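Local coordinates for dihydroorotase (Saccharomyces cerevisiae S288C, PDB 6L0A), which catalyses the reversible zinc-dependent cyclisation of N-carbamoyl-L-aspartate to dihydroorotate, the third step of de novo pyrimidine biosynthesis, at residues S322-Q336 and K350-R364. Sequence-based numbering, arbitrary orientation.
Sequences SDKAILFKKEQVIPQ and KAGDKLSWSVRWEPR
Phe328 and Ser358 form a hydrogen-bonded pair in an antiparallel beta-sheet that lies away from the zinc site. Strand 324-328 joins the N-terminal strand 4-8 to the C-terminal strand 354-362 in this four-stranded sheet, which is separate from the chain's parallel sheet. Leu327 and Leu355 touch helix 283-293. The pairing with 358-362 is regular from Lys324-Glu362 to Phe328-Ser358. It breaks at an inverse gamma turn centred on Lys329 and resumes, shifted by one residue, at Gln332-Leu355.

At the break the Lys329 side chain lies across Trp357. Its CB lies 3.7 Å from Trp357 CZ3. A bend at chi2 (73°) folds the chain over the indole. CD then sits 3.6 Å from the centroid of the Trp357 six-membered ring, a CH-pi contact over the face. CE touches Ser356 CB, and NZ goes on to a salt bridge with Glu292. Leu327 CD2 comes in from the other side, obliquely, 3.5 Å from Trp357 CE3.

Ser358 CB covers one face of the Phe328 ring and Arg360 NH1 the opposite one. Arg360 NH2 forms a salt bridge with Glu362 OE2, which lies in the guanidinium plane, and another with Glu4. Ile326 CG2 lies over one face of the guanidinium.

Gln332 reaches back across the break. Its NE2 donates to Trp357 O at 2.8 Å, in the carbonyl plane and on a lone pair, and also to a water that Val359 N shares.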
ATOM      1  N   SER C 322      -2.358  39.056 -14.983  1.00 22.00           N
ATOM      2  CA  SER C 322      -1.182  38.854 -15.816  1.00 18.51           C
ATOM      3  C   SER C 322       0.100  38.710 -15.003  1.00 20.59           C
ATOM      4  O   SER C 322       1.179  38.612 -15.596  1.00 22.61           O
ATOM      5  CB  SER C 322      -1.036  40.004 -16.823  1.00 30.00           C
ATOM      6  OG  SER C 322      -1.198  41.261 -16.187  1.00 30.37           O
ATOM      7  N   ASP C 323       0.003  38.669 -13.669  1.00 24.44           N
ATOM      8  CA  ASP C 323       1.177  38.467 -12.823  1.00 21.89           C
ATOM      9  C   ASP C 323       1.932  37.215 -13.244  1.00 27.14           C
ATOM     10  O   ASP C 323       1.335  36.205 -13.626  1.00 25.83           O
ATOM     11  CB  ASP C 323       0.779  38.342 -11.349  1.00 23.75           C
ATOM     12  CG  ASP C 323       0.232  39.621 -10.773  1.00 29.35           C
ATOM     13  OD1 ASP C 323       0.295  40.664 -11.455  1.00 24.12           O
ATOM     14  OD2 ASP C 323      -0.272  39.578  -9.629  1.00 30.58           O
ATOM     15  N   LYS C 324       3.254  37.283 -13.167  1.00 20.18           N
ATOM     16  CA  LYS C 324       4.121  36.198 -13.595  1.00 24.97           C
ATOM     17  C   LYS C 324       4.686  35.497 -12.372  1.00 26.66           C
ATOM     18  O   LYS C 324       5.014  36.144 -11.376  1.00 25.06           O
ATOM     19  CB  LYS C 324       5.264  36.714 -14.468  1.00 27.98           C
ATOM     20  CG  LYS C 324       4.839  37.164 -15.861  1.00 31.67           C
ATOM     21  CD  LYS C 324       5.750  38.267 -16.394  1.00 33.14           C
ATOM     22  CE  LYS C 324       6.021  39.332 -15.340  1.00 36.61           C
ATOM     23  NZ  LYS C 324       6.794  40.495 -15.882  1.00 40.78           N
ATOM     24  N   ALA C 325       4.793  34.175 -12.441  1.00 23.91           N
ATOM     25  CA  ALA C 325       5.321  33.408 -11.322  1.00 26.24           C
ATOM     26  C   ALA C 325       6.838  33.344 -11.450  1.00 21.05           C
ATOM     27  O   ALA C 325       7.364  32.855 -12.454  1.00 24.25           O
ATOM     28  CB  ALA C 325       4.698  32.008 -11.273  1.00 22.95           C
ATOM     29  N   ILE C 326       7.539  33.847 -10.442  1.00 26.70           N
ATOM     30  CA  ILE C 326       8.998  33.900 -10.443  1.00 29.51           C
ATOM     31  C   ILE C 326       9.513  32.864  -9.454  1.00 23.53           C
ATOM     32  O   ILE C 326       9.260  32.964  -8.246  1.00 24.93           O
ATOM     33  CB  ILE C 326       9.519  35.303 -10.092  1.00 30.31           C
ATOM     34  CG1 ILE C 326       8.868  36.361 -10.996  1.00 27.26           C
ATOM     35  CG2 ILE C 326      11.038  35.344 -10.203  1.00 32.82           C
ATOM     36  CD1 ILE C 326       9.183  36.189 -12.467  1.00 31.23           C
ATOM     37  N   LEU C 327      10.229  31.873  -9.959  1.00 23.17           N
ATOM     38  CA  LEU C 327      10.883  30.902  -9.095  1.00 25.94           C
ATOM     39  C   LEU C 327      12.244  31.453  -8.686  1.00 30.36           C
ATOM     40  O   LEU C 327      13.039  31.838  -9.547  1.00 32.20           O
ATOM     41  CB  LEU C 327      11.040  29.571  -9.823  1.00 34.44           C
ATOM     42  CG  LEU C 327      11.332  28.334  -8.982  1.00 35.17           C
ATOM     43  CD1 LEU C 327      10.043  27.765  -8.408  1.00 27.62           C
ATOM     44  CD2 LEU C 327      12.038  27.319  -9.848  1.00 33.25           C
ATOM     45  N   PHE C 328      12.515  31.499  -7.383  1.00 33.93           N
ATOM     46  CA  PHE C 328      13.811  31.991  -6.925  1.00 36.31           C
ATOM     47  C   PHE C 328      14.414  31.051  -5.890  1.00 35.75           C
ATOM     48  O   PHE C 328      13.697  30.470  -5.067  1.00 37.28           O
ATOM     49  CB  PHE C 328      13.718  33.429  -6.375  1.00 35.91           C
ATOM     50  CG  PHE C 328      12.839  33.586  -5.164  1.00 35.92           C
ATOM     51  CD1 PHE C 328      11.459  33.560  -5.278  1.00 33.47           C
ATOM     52  CD2 PHE C 328      13.395  33.808  -3.918  1.00 34.43           C
ATOM     53  CE1 PHE C 328      10.651  33.723  -4.165  1.00 31.10           C
ATOM     54  CE2 PHE C 328      12.590  33.970  -2.805  1.00 31.37           C
ATOM     55  CZ  PHE C 328      11.220  33.930  -2.930  1.00 31.70           C
ATOM     56  N   LYS C 329      15.744  30.924  -5.942  1.00 39.10           N
ATOM     57  CA  LYS C 329      16.500  29.870  -5.260  1.00 35.46           C
ATOM     58  C   LYS C 329      16.715  30.233  -3.788  1.00 38.90           C
ATOM     59  O   LYS C 329      17.828  30.489  -3.321  1.00 47.24           O
ATOM     60  CB  LYS C 329      17.820  29.637  -5.986  1.00 42.48           C
ATOM     61  CG  LYS C 329      18.690  28.483  -5.475  1.00 40.70           C
ATOM     62  CD  LYS C 329      18.128  27.122  -5.843  1.00 36.63           C
ATOM     63  CE  LYS C 329      19.122  26.003  -5.516  1.00 40.85           C
ATOM     64  NZ  LYS C 329      20.142  25.803  -6.582  1.00 43.54           N
ATOM     65  N   LYS C 330      15.608  30.260  -3.047  1.00 33.70           N
ATOM     66  CA  LYS C 330      15.620  30.442  -1.600  1.00 38.81           C
ATOM     67  C   LYS C 330      15.125  29.149  -0.961  1.00 40.83           C
ATOM     68  O   LYS C 330      13.948  28.792  -1.092  1.00 37.81           O
ATOM     69  CB  LYS C 330      14.757  31.627  -1.174  1.00 35.38           C
ATOM     70  CG  LYS C 330      14.431  31.647   0.318  1.00 39.27           C
ATOM     71  CD  LYS C 330      15.539  32.291   1.144  1.00 45.24           C
ATOM     72  CE  LYS C 330      15.431  31.917   2.623  1.00 44.30           C
ATOM     73  NZ  LYS C 330      16.403  30.849   3.011  1.00 50.20           N
ATOM     74  N   GLU C 331      16.030  28.450  -0.283  1.00 36.82           N
ATOM     75  CA  GLU C 331      15.685  27.211   0.403  1.00 35.94           C
ATOM     76  C   GLU C 331      14.608  27.456   1.459  1.00 38.10           C
ATOM     77  O   GLU C 331      14.593  28.495   2.123  1.00 37.28           O
ATOM     78  CB  GLU C 331      16.953  26.629   1.032  1.00 38.25           C
ATOM     79  CG  GLU C 331      16.799  25.330   1.783  1.00 37.00           C
ATOM     80  CD  GLU C 331      18.097  24.924   2.455  1.00 44.55           C
ATOM     81  OE1 GLU C 331      18.931  24.279   1.782  1.00 36.83           O
ATOM     82  OE2 GLU C 331      18.291  25.266   3.644  1.00 47.35           O
ATOM     83  N   GLN C 332      13.683  26.501   1.597  1.00 33.31           N
ATOM     84  CA  GLN C 332      12.605  26.621   2.569  1.00 32.05           C
ATOM     85  C   GLN C 332      12.231  25.240   3.091  1.00 30.43           C
ATOM     86  O   GLN C 332      12.582  24.214   2.501  1.00 33.74           O
ATOM     87  CB  GLN C 332      11.370  27.301   1.971  1.00 31.34           C
ATOM     88  CG  GLN C 332      10.773  26.542   0.794  1.00 32.30           C
ATOM     89  CD  GLN C 332       9.511  27.191   0.260  1.00 31.58           C
ATOM     90  OE1 GLN C 332       8.625  27.578   1.025  1.00 29.24           O
ATOM     91  NE2 GLN C 332       9.429  27.321  -1.064  1.00 31.62           N
ATOM     92  N   VAL C 333      11.500  25.231   4.201  1.00 24.69           N
ATOM     93  CA  VAL C 333      11.157  24.009   4.917  1.00 33.43           C
ATOM     94  C   VAL C 333       9.643  23.875   4.910  1.00 29.13           C
ATOM     95  O   VAL C 333       8.933  24.768   5.391  1.00 32.29           O
ATOM     96  CB  VAL C 333      11.703  24.011   6.354  1.00 33.56           C
ATOM     97  CG1 VAL C 333      11.026  22.927   7.190  1.00 32.60           C
ATOM     98  CG2 VAL C 333      13.218  23.818   6.346  1.00 33.07           C
ATOM     99  N   ILE C 334       9.154  22.772   4.354  1.00 31.68           N
ATOM    100  CA  ILE C 334       7.708  22.519   4.335  1.00 29.69           C
ATOM    101  C   ILE C 334       7.217  22.335   5.764  1.00 25.52           C
ATOM    102  O   ILE C 334       7.823  21.563   6.526  1.00 27.73           O
ATOM    103  CB  ILE C 334       7.397  21.282   3.485  1.00 27.12           C
ATOM    104  CG1 ILE C 334       7.900  21.477   2.053  1.00 29.59           C
ATOM    105  CG2 ILE C 334       5.906  20.982   3.500  1.00 27.54           C
ATOM    106  CD1 ILE C 334       8.111  20.179   1.301  1.00 26.96           C
ATOM    107  N   PRO C 335       6.140  22.999   6.171  1.00 24.73           N
ATOM    108  CA  PRO C 335       5.631  22.829   7.536  1.00 27.43           C
ATOM    109  C   PRO C 335       5.108  21.421   7.771  1.00 32.67           C
ATOM    110  O   PRO C 335       4.907  20.632   6.843  1.00 24.67           O
ATOM    111  CB  PRO C 335       4.496  23.855   7.629  1.00 28.85           C
ATOM    112  CG  PRO C 335       4.112  24.132   6.210  1.00 28.13           C
ATOM    113  CD  PRO C 335       5.380  24.009   5.418  1.00 28.18           C
ATOM    114  N   GLN C 336       4.849  21.123   9.051  1.00 29.71           N
ATOM    115  CA  GLN C 336       4.295  19.827   9.428  1.00 28.88           C
ATOM    116  C   GLN C 336       2.804  19.747   9.152  1.00 31.70           C
ATOM    117  O   GLN C 336       2.292  18.665   8.838  1.00 30.10           O
ATOM    118  CB  GLN C 336       4.550  19.546  10.914  1.00 35.27           C
ATOM    119  CG  GLN C 336       6.019  19.392  11.279  1.00 32.68           C
ATOM    120  CD  GLN C 336       6.653  18.174  10.639  1.00 36.14           C
ATOM    121  OE1 GLN C 336       5.971  17.199  10.318  1.00 38.41           O
ATOM    122  NE2 GLN C 336       7.971  18.216  10.465  1.00 36.82           N
ATOM    123  N   LYS C 350       5.331  15.850   1.670  1.00 17.94           N
ATOM    124  CA  LYS C 350       6.742  16.001   2.039  1.00 21.86           C
ATOM    125  C   LYS C 350       6.915  16.917   3.246  1.00 23.52           C
ATOM    126  O   LYS C 350       7.921  17.625   3.359  1.00 24.50           O
ATOM    127  CB  LYS C 350       7.582  16.508   0.864  1.00 17.30           C
ATOM    128  CG  LYS C 350       7.960  15.424  -0.135  1.00 23.22           C
ATOM    129  CD  LYS C 350       8.634  15.996  -1.363  1.00 21.55           C
ATOM    130  CE  LYS C 350       9.898  16.770  -1.006  1.00 26.67           C
ATOM    131  NZ  LYS C 350      11.027  15.865  -0.636  1.00 24.11           N
ATOM    132  N   ALA C 351       5.938  16.888   4.147  1.00 19.97           N
ATOM    133  CA  ALA C 351       5.963  17.709   5.349  1.00 24.62           C
ATOM    134  C   ALA C 351       7.293  17.573   6.081  1.00 31.54           C
ATOM    135  O   ALA C 351       7.795  16.464   6.290  1.00 22.28           O
ATOM    136  CB  ALA C 351       4.808  17.311   6.268  1.00 22.25           C
ATOM    137  N   GLY C 352       7.883  18.722   6.430  1.00 27.93           N
ATOM    138  CA  GLY C 352       9.146  18.762   7.132  1.00 26.90           C
ATOM    139  C   GLY C 352      10.377  18.757   6.255  1.00 31.87           C
ATOM    140  O   GLY C 352      11.479  18.988   6.770  1.00 31.55           O
ATOM    141  N   ASP C 353      10.235  18.511   4.952  1.00 25.93           N
ATOM    142  CA  ASP C 353      11.396  18.401   4.084  1.00 26.98           C
ATOM    143  C   ASP C 353      11.886  19.776   3.639  1.00 25.07           C
ATOM    144  O   ASP C 353      11.215  20.796   3.812  1.00 26.62           O
ATOM    145  CB  ASP C 353      11.080  17.557   2.854  1.00 27.59           C
ATOM    146  CG  ASP C 353      10.926  16.087   3.176  1.00 32.34           C
ATOM    147  OD1 ASP C 353      11.143  15.704   4.347  1.00 34.88           O
ATOM    148  OD2 ASP C 353      10.592  15.320   2.249  1.00 29.43           O
ATOM    149  N   LYS C 354      13.073  19.778   3.035  1.00 31.32           N
ATOM    150  CA  LYS C 354      13.656  20.967   2.427  1.00 32.09           C
ATOM    151  C   LYS C 354      13.300  21.043   0.950  1.00 26.99           C
ATOM    152  O   LYS C 354      13.249  20.021   0.260  1.00 31.57           O
ATOM    153  CB  LYS C 354      15.180  20.952   2.563  1.00 35.93           C
ATOM    154  CG  LYS C 354      15.728  21.512   3.853  1.00 44.31           C
ATOM    155  CD  LYS C 354      17.251  21.491   3.821  1.00 44.71           C
ATOM    156  CE  LYS C 354      17.821  20.792   5.044  1.00 50.23           C
ATOM    157  NZ  LYS C 354      17.626  19.315   4.982  1.00 53.07           N
ATOM    158  N   LEU C 355      13.075  22.266   0.470  1.00 32.13           N
ATOM    159  CA  LEU C 355      12.913  22.561  -0.949  1.00 33.78           C
ATOM    160  C   LEU C 355      13.924  23.633  -1.333  1.00 29.27           C
ATOM    161  O   LEU C 355      14.086  24.617  -0.609  1.00 30.20           O
ATOM    162  CB  LEU C 355      11.487  23.031  -1.261  1.00 32.12           C
ATOM    163  CG  LEU C 355      10.368  21.992  -1.128  1.00 27.23           C
ATOM    164  CD1 LEU C 355       9.028  22.616  -1.452  1.00 24.89           C
ATOM    165  CD2 LEU C 355      10.649  20.828  -2.049  1.00 29.66           C
ATOM    166  N   SER C 356      14.604  23.438  -2.464  1.00 30.95           N
ATOM    167  CA  SER C 356      15.664  24.359  -2.871  1.00 32.20           C
ATOM    168  C   SER C 356      15.133  25.682  -3.415  1.00 34.74           C
ATOM    169  O   SER C 356      15.887  26.663  -3.464  1.00 32.44           O
ATOM    170  CB  SER C 356      16.555  23.702  -3.932  1.00 35.40           C
ATOM    171  OG  SER C 356      17.435  22.746  -3.359  1.00 37.63           O
ATOM    172  N   TRP C 357      13.866  25.738  -3.822  1.00 31.34           N
ATOM    173  CA  TRP C 357      13.308  26.902  -4.493  1.00 32.57           C
ATOM    174  C   TRP C 357      12.085  27.435  -3.760  1.00 30.29           C
ATOM    175  O   TRP C 357      11.413  26.721  -3.014  1.00 35.75           O
ATOM    176  CB  TRP C 357      12.913  26.568  -5.929  1.00 29.42           C
ATOM    177  CG  TRP C 357      14.041  26.119  -6.762  1.00 31.46           C
ATOM    178  CD1 TRP C 357      14.539  24.858  -6.852  1.00 28.27           C
ATOM    179  CD2 TRP C 357      14.824  26.929  -7.640  1.00 32.58           C
ATOM    180  NE1 TRP C 357      15.584  24.826  -7.739  1.00 36.30           N
ATOM    181  CE2 TRP C 357      15.780  26.088  -8.237  1.00 37.87           C
ATOM    182  CE3 TRP C 357      14.810  28.287  -7.980  1.00 32.20           C
ATOM    183  CZ2 TRP C 357      16.720  26.560  -9.154  1.00 38.69           C
ATOM    184  CZ3 TRP C 357      15.740  28.752  -8.893  1.00 34.34           C
ATOM    185  CH2 TRP C 357      16.679  27.892  -9.471  1.00 32.47           C
ATOM    186  N   SER C 358      11.804  28.713  -3.998  1.00 31.89           N
ATOM    187  CA  SER C 358      10.612  29.389  -3.511  1.00 26.66           C
ATOM    188  C   SER C 358       9.952  30.074  -4.703  1.00 27.93           C
ATOM    189  O   SER C 358      10.533  30.155  -5.787  1.00 30.85           O
ATOM    190  CB  SER C 358      10.946  30.405  -2.408  1.00 35.96           C
ATOM    191  OG  SER C 358      11.780  29.823  -1.414  1.00 33.91           O
ATOM    192  N   VAL C 359       8.732  30.568  -4.514  1.00 27.70           N
ATOM    193  CA  VAL C 359       7.994  31.187  -5.613  1.00 29.31           C
ATOM    194  C   VAL C 359       7.363  32.486  -5.128  1.00 28.40           C
ATOM    195  O   VAL C 359       6.868  32.571  -3.999  1.00 31.69           O
ATOM    196  CB  VAL C 359       6.930  30.231  -6.212  1.00 27.27           C
ATOM    197  CG1 VAL C 359       5.821  29.938  -5.214  1.00 23.72           C
ATOM    198  CG2 VAL C 359       6.353  30.804  -7.512  1.00 26.14           C
ATOM    199  N   ARG C 360       7.413  33.506  -5.985  1.00 27.14           N
ATOM    200  CA  ARG C 360       6.772  34.792  -5.758  1.00 32.35           C
ATOM    201  C   ARG C 360       6.173  35.262  -7.080  1.00 28.44           C
ATOM    202  O   ARG C 360       6.374  34.640  -8.130  1.00 28.15           O
ATOM    203  CB  ARG C 360       7.766  35.824  -5.209  1.00 32.43           C
ATOM    204  CG  ARG C 360       8.839  36.226  -6.209  1.00 29.58           C
ATOM    205  CD  ARG C 360       9.576  37.491  -5.765  1.00 39.28           C
ATOM    206  NE  ARG C 360      10.298  38.107  -6.877  1.00 41.97           N
ATOM    207  CZ  ARG C 360      11.567  37.850  -7.170  1.00 42.88           C
ATOM    208  NH1 ARG C 360      12.256  36.995  -6.428  1.00 46.47           N
ATOM    209  NH2 ARG C 360      12.152  38.443  -8.205  1.00 44.02           N
ATOM    210  N   TRP C 361       5.458  36.385  -7.031  1.00 26.63           N
ATOM    211  CA  TRP C 361       4.708  36.902  -8.169  1.00 30.29           C
ATOM    212  C   TRP C 361       5.210  38.283  -8.569  1.00 33.23           C
ATOM    213  O   TRP C 361       5.497  39.123  -7.709  1.00 34.24           O
ATOM    214  CB  TRP C 361       3.220  36.983  -7.841  1.00 26.91           C
ATOM    215  CG  TRP C 361       2.615  35.638  -7.669  1.00 27.27           C
ATOM    216  CD1 TRP C 361       2.444  34.963  -6.500  1.00 29.32           C
ATOM    217  CD2 TRP C 361       2.117  34.789  -8.704  1.00 25.58           C
ATOM    218  NE1 TRP C 361       1.868  33.738  -6.740  1.00 29.04           N
ATOM    219  CE2 TRP C 361       1.659  33.605  -8.087  1.00 26.87           C
ATOM    220  CE3 TRP C 361       2.016  34.913 -10.093  1.00 23.88           C
ATOM    221  CZ2 TRP C 361       1.093  32.557  -8.812  1.00 24.62           C
ATOM    222  CZ3 TRP C 361       1.465  33.868 -10.814  1.00 25.53           C
ATOM    223  CH2 TRP C 361       1.013  32.703 -10.171  1.00 22.11           C
ATOM    224  N   GLU C 362       5.294  38.520  -9.879  1.00 28.01           N
ATOM    225  CA  GLU C 362       5.670  39.836 -10.368  1.00 30.45           C
ATOM    226  C   GLU C 362       4.678  40.342 -11.405  1.00 30.64           C
ATOM    227  O   GLU C 362       4.238  39.584 -12.280  1.00 28.79           O
ATOM    228  CB  GLU C 362       7.076  39.809 -10.968  1.00 36.56           C
ATOM    229  CG  GLU C 362       8.152  40.015  -9.929  1.00 43.30           C
ATOM    230  CD  GLU C 362       9.433  40.535 -10.534  1.00 49.29           C
ATOM    231  OE1 GLU C 362       9.346  41.338 -11.487  1.00 53.64           O
ATOM    232  OE2 GLU C 362      10.518  40.137 -10.063  1.00 50.84           O
ATOM    233  N   PRO C 363       4.320  41.622 -11.340  1.00 26.41           N
ATOM    234  CA  PRO C 363       3.370  42.176 -12.306  1.00 26.51           C
ATOM    235  C   PRO C 363       3.937  42.215 -13.715  1.00 29.19           C
ATOM    236  O   PRO C 363       5.152  42.237 -13.938  1.00 28.46           O
ATOM    237  CB  PRO C 363       3.112  43.596 -11.784  1.00 29.96           C
ATOM    238  CG  PRO C 363       4.294  43.917 -10.943  1.00 30.03           C
ATOM    239  CD  PRO C 363       4.728  42.612 -10.328  1.00 28.08           C
ATOM    240  N   ARG C 364       3.018  42.214 -14.680  1.00 28.23           N
ATOM    241  CA  ARG C 364       3.351  42.584 -16.049  1.00 31.48           C
ATOM    242  C   ARG C 364       3.296  44.104 -16.127  1.00 32.25           C
ATOM    243  O   ARG C 364       2.237  44.710 -15.924  1.00 32.61           O
ATOM    244  CB  ARG C 364       2.392  41.930 -17.039  1.00 32.05           C
ATOM    245  CG  ARG C 364       2.510  42.458 -18.456  1.00 39.43           C
ATOM    246  CD  ARG C 364       1.348  42.008 -19.333  1.00 39.98           C
ATOM    247  NE  ARG C 364       1.154  40.561 -19.293  1.00 40.07           N
ATOM    248  CZ  ARG C 364       0.375  39.888 -20.137  1.00 49.49           C
ATOM    249  NH1 ARG C 364      -0.276  40.538 -21.096  1.00 47.52           N
ATOM    250  NH2 ARG C 364       0.249  38.565 -20.026  1.00 39.66           N
TER
HETATM  251  O   HOH W   1       0.197  41.959 -13.816  1.00 25.02           O
HETATM  252  O   HOH W   2       2.255  37.920 -18.270  1.00 34.78           O
HETATM  253  O   HOH W   3       7.358  29.187  -2.155  1.00 31.85           O